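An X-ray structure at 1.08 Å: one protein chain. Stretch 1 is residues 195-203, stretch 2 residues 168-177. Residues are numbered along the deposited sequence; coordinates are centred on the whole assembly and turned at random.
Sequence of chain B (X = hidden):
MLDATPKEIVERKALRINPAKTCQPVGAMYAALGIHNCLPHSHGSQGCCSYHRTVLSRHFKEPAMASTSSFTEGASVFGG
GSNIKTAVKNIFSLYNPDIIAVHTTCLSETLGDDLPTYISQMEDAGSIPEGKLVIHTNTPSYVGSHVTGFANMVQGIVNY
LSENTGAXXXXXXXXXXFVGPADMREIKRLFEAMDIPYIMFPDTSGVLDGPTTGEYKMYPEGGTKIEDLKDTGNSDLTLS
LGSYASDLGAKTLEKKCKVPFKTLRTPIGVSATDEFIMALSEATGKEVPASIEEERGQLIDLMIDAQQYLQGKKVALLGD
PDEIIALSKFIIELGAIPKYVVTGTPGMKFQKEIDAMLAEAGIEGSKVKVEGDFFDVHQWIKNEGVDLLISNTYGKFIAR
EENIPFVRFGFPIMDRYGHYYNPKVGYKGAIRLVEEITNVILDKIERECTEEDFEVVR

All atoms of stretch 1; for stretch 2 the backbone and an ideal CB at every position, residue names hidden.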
# COMPACT_ATOMS: atom_id res chain seq x y z
N ASP B 195 -25.17 -2.66 20.93
CA ASP B 195 -26.55 -3.09 21.11
C ASP B 195 -27.52 -1.90 21.20
O ASP B 195 -28.45 -1.90 22.03
CB ASP B 195 -26.69 -4.02 22.33
CG ASP B 195 -27.99 -4.80 22.32
OD1 ASP B 195 -28.57 -5.03 21.22
OD2 ASP B 195 -28.42 -5.20 23.41
N ILE B 196 -27.33 -0.92 20.32
CA ILE B 196 -28.14 0.28 20.27
C ILE B 196 -28.94 0.33 18.96
O ILE B 196 -28.37 0.48 17.89
CB ILE B 196 -27.27 1.54 20.39
CG1 ILE B 196 -26.62 1.56 21.76
CG2 ILE B 196 -28.06 2.82 20.14
CD1 ILE B 196 -25.52 2.59 21.93
N PRO B 197 -30.28 0.25 19.04
CA PRO B 197 -31.10 0.41 17.84
C PRO B 197 -30.95 1.78 17.22
O PRO B 197 -30.85 2.78 17.96
CB PRO B 197 -32.54 0.18 18.36
CG PRO B 197 -32.34 -0.70 19.57
CD PRO B 197 -31.07 -0.21 20.20
N TYR B 198 -30.99 1.85 15.89
CA TYR B 198 -30.67 3.08 15.19
C TYR B 198 -31.36 3.12 13.83
O TYR B 198 -31.80 2.09 13.31
CB TYR B 198 -29.13 3.24 15.01
CG TYR B 198 -28.57 2.18 14.08
CD1 TYR B 198 -28.28 0.91 14.53
CD2 TYR B 198 -28.46 2.43 12.73
CE1 TYR B 198 -27.84 -0.07 13.65
CE2 TYR B 198 -28.04 1.47 11.86
CZ TYR B 198 -27.74 0.20 12.31
OH TYR B 198 -27.35 -0.77 11.43
N ILE B 199 -31.41 4.33 13.28
CA ILE B 199 -31.76 4.55 11.88
C ILE B 199 -30.62 5.39 11.31
O ILE B 199 -30.40 6.50 11.78
CB ILE B 199 -33.08 5.33 11.67
CG1 ILE B 199 -34.26 4.57 12.30
CG2 ILE B 199 -33.31 5.54 10.18
CD1 ILE B 199 -35.51 5.43 12.41
N MET B 200 -29.87 4.87 10.34
CA MET B 200 -28.86 5.65 9.64
C MET B 200 -29.45 6.22 8.37
O MET B 200 -30.09 5.49 7.62
CB MET B 200 -27.65 4.79 9.29
CG MET B 200 -26.58 5.57 8.53
SD MET B 200 -25.10 4.65 8.17
CE MET B 200 -24.34 4.70 9.76
N PHE B 201 -29.23 7.51 8.12
CA PHE B 201 -29.60 8.05 6.83
C PHE B 201 -28.73 9.26 6.49
O PHE B 201 -28.37 10.04 7.38
CB PHE B 201 -31.08 8.44 6.80
CG PHE B 201 -31.43 9.68 7.52
CD1 PHE B 201 -31.60 9.66 8.91
CD2 PHE B 201 -31.76 10.83 6.84
CE1 PHE B 201 -31.97 10.80 9.60
CE2 PHE B 201 -32.15 11.98 7.53
CZ PHE B 201 -32.26 11.95 8.91
N PRO B 202 -28.45 9.47 5.19
CA PRO B 202 -28.46 8.48 4.11
C PRO B 202 -27.53 7.29 4.42
O PRO B 202 -26.69 7.38 5.33
CB PRO B 202 -27.96 9.25 2.88
CG PRO B 202 -28.01 10.70 3.30
CD PRO B 202 -27.77 10.70 4.77
N ASP B 203 -27.69 6.21 3.66
CA ASP B 203 -26.83 5.03 3.82
C ASP B 203 -26.59 4.43 2.45
O ASP B 203 -27.48 3.80 1.90
CB ASP B 203 -27.50 4.03 4.78
CG ASP B 203 -26.71 2.77 4.93
OD1 ASP B 203 -25.55 2.70 4.50
OD2 ASP B 203 -27.28 1.80 5.52
N UNK B 168 -43.06 6.12 19.83
CA UNK B 168 -41.62 6.08 20.07
C UNK B 168 -40.98 4.78 19.59
O UNK B 168 -41.45 3.69 19.91
CB UNK B 168 -41.34 6.27 21.56
N UNK B 169 -39.90 4.89 18.81
CA UNK B 169 -39.26 3.69 18.29
C UNK B 169 -38.07 3.16 19.09
O UNK B 169 -37.59 2.07 18.83
CB UNK B 169 -38.80 3.97 16.86
N UNK B 170 -37.64 3.92 20.09
CA UNK B 170 -36.50 3.53 20.90
C UNK B 170 -35.16 3.55 20.20
O UNK B 170 -34.21 2.95 20.68
CB UNK B 170 -36.74 2.12 21.45
N UNK B 171 -35.07 4.27 19.08
CA UNK B 171 -33.87 4.29 18.25
C UNK B 171 -33.15 5.64 18.34
O UNK B 171 -33.74 6.67 18.69
CB UNK B 171 -34.23 3.98 16.80
N UNK B 172 -31.87 5.62 17.95
CA UNK B 172 -31.10 6.82 17.75
C UNK B 172 -30.91 7.00 16.22
O UNK B 172 -30.53 6.05 15.54
CB UNK B 172 -29.76 6.74 18.49
N UNK B 173 -31.22 8.19 15.70
CA UNK B 173 -30.91 8.49 14.30
C UNK B 173 -29.41 8.81 14.20
O UNK B 173 -28.88 9.49 15.09
CB UNK B 173 -31.76 9.65 13.78
N UNK B 174 -28.76 8.38 13.13
CA UNK B 174 -27.40 8.79 12.86
C UNK B 174 -27.30 9.29 11.44
O UNK B 174 -27.63 8.57 10.50
CB UNK B 174 -26.42 7.64 13.10
N UNK B 175 -26.86 10.54 11.30
CA UNK B 175 -26.57 11.11 9.99
C UNK B 175 -25.05 11.06 9.89
O UNK B 175 -24.37 11.74 10.65
CB UNK B 175 -27.13 12.53 9.82
N UNK B 176 -24.52 10.21 8.98
CA UNK B 176 -23.10 9.88 9.03
C UNK B 176 -22.19 10.88 8.33
O UNK B 176 -20.98 10.70 8.32
CB UNK B 176 -22.88 8.50 8.41
N UNK B 177 -22.77 11.88 7.69
CA UNK B 177 -22.03 12.83 6.91
C UNK B 177 -21.62 12.30 5.54
O UNK B 177 -22.05 11.24 5.09
CB UNK B 177 -20.79 13.27 7.69

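Position 168 lies far from stretch 1, so nothing visible restricts it. It is K168, and it makes no contact.

Position 169 points its CB toward stretch 1 but has no atom of it within 5.5 Å. A medium or long side chain could reach across. The residue is N169. Its OD1 accepts a hydrogen bond from the backbone N of 171 (2.8 Å), which ties the turn together, and its ND2 lies 3.8 Å from I199 CD1.

Position 170 has phi 69° and psi 19°. Positive phi favours glycine, and G170 is found. Water 1 donates to both G170 O (2.8 Å) and P197 O (3.0 Å), bridging the two backbones.

At 171 the CB points sideways, 3.8 Å from P197 O. I199 offers an apolar flank, so a long side chain with an aliphatic stem would suit, among others. The residue is K171. Its CD packs 3.7 Å from I199 CG1. Water 2 accepts from K171 NZ (3.0 Å) and donates to Y198 O (2.8 Å).

Position 172 begins the parallel pairing. Its N donates to P197 O (3.0 Å), and its O accepts from I199 N (3.0 Å). The CB shares a face of the sheet with Y198, and I196 CG2 is 4.6 Å from the ideal CB. An aliphatic residue would fit. I172 puts CD1 3.8 Å from I196 CG2.

Position 173 shares the other face with I199. F201 CE1 is 4.3 Å from the ideal CB, so apolar or medium polar side chains are possible. It is N173. Its CB lies at the edge of the F201 ring, and its OD1 is 3.7 Å from I199 CD1. Both polar ends bond elsewhere in the structure.

Position 174 returns to the Y198 and M200 face. Its N donates to I199 O (2.8 Å) and its O accepts from F201 N (3.1 Å). A branched aliphatic suits the apolar surroundings. V174 CG1 sits 3.7 Å from M200 CB and 4.3 Å from Y198 CD2.

At 175 the CB points sideways, 3.7 Å from F201 O. The nearby F201 ring would welcome an aliphatic side chain. I175 sets CG1 over one ring face, 4.1 Å from the F201 centroid, in a CH-pi contact.

Position 176 has phi -84°, which proline allows, and its CB points toward stretch 1, 4.3 Å from M200 CE. Small or medium apolar residues would suit. P176 packs CD 4.1 Å from M200 CG and 4.3 Å from P202 CD.

Position 177 has positive phi (79°), favouring glycine, and is G177.

Stretch 2, residues 168-177: KNGKINVIPG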
# COMPACT_ATOMS: atom_id res chain seq x y z
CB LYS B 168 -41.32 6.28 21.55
CG LYS B 168 -41.67 7.67 22.01
CD LYS B 168 -40.73 8.69 21.42
CE LYS B 168 -41.16 10.10 21.78
NZ LYS B 168 -40.02 11.01 21.58
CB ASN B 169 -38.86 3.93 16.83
CG ASN B 169 -37.82 5.03 16.66
OD1 ASN B 169 -37.15 5.42 17.62
ND2 ASN B 169 -37.72 5.56 15.45
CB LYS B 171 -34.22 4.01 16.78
CG LYS B 171 -34.89 2.65 16.57
CD LYS B 171 -35.19 2.37 15.11
CE LYS B 171 -35.84 1.01 14.97
NZ LYS B 171 -36.05 0.64 13.55
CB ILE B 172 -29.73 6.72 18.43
CG1 ILE B 172 -29.92 6.71 19.95
CG2 ILE B 172 -28.78 7.85 18.00
CD1 ILE B 172 -28.66 6.54 20.75
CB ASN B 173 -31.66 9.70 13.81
CG ASN B 173 -33.16 9.54 13.88
OD1 ASN B 173 -33.69 8.46 13.62
ND2 ASN B 173 -33.84 10.64 14.21
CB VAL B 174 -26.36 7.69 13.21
CG1 VAL B 174 -26.63 6.37 12.51
CG2 VAL B 174 -24.94 8.20 12.95
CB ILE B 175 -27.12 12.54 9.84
CG1 ILE B 175 -28.63 12.58 10.09
CG2 ILE B 175 -26.76 13.09 8.49
CD1 ILE B 175 -29.19 14.00 10.21
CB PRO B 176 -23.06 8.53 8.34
CG PRO B 176 -24.13 8.64 7.30
CD PRO B 176 -25.25 9.37 8.02
O HOH W 1 -31.45 3.30 20.83
O HOH W 2 -33.66 0.81 11.70
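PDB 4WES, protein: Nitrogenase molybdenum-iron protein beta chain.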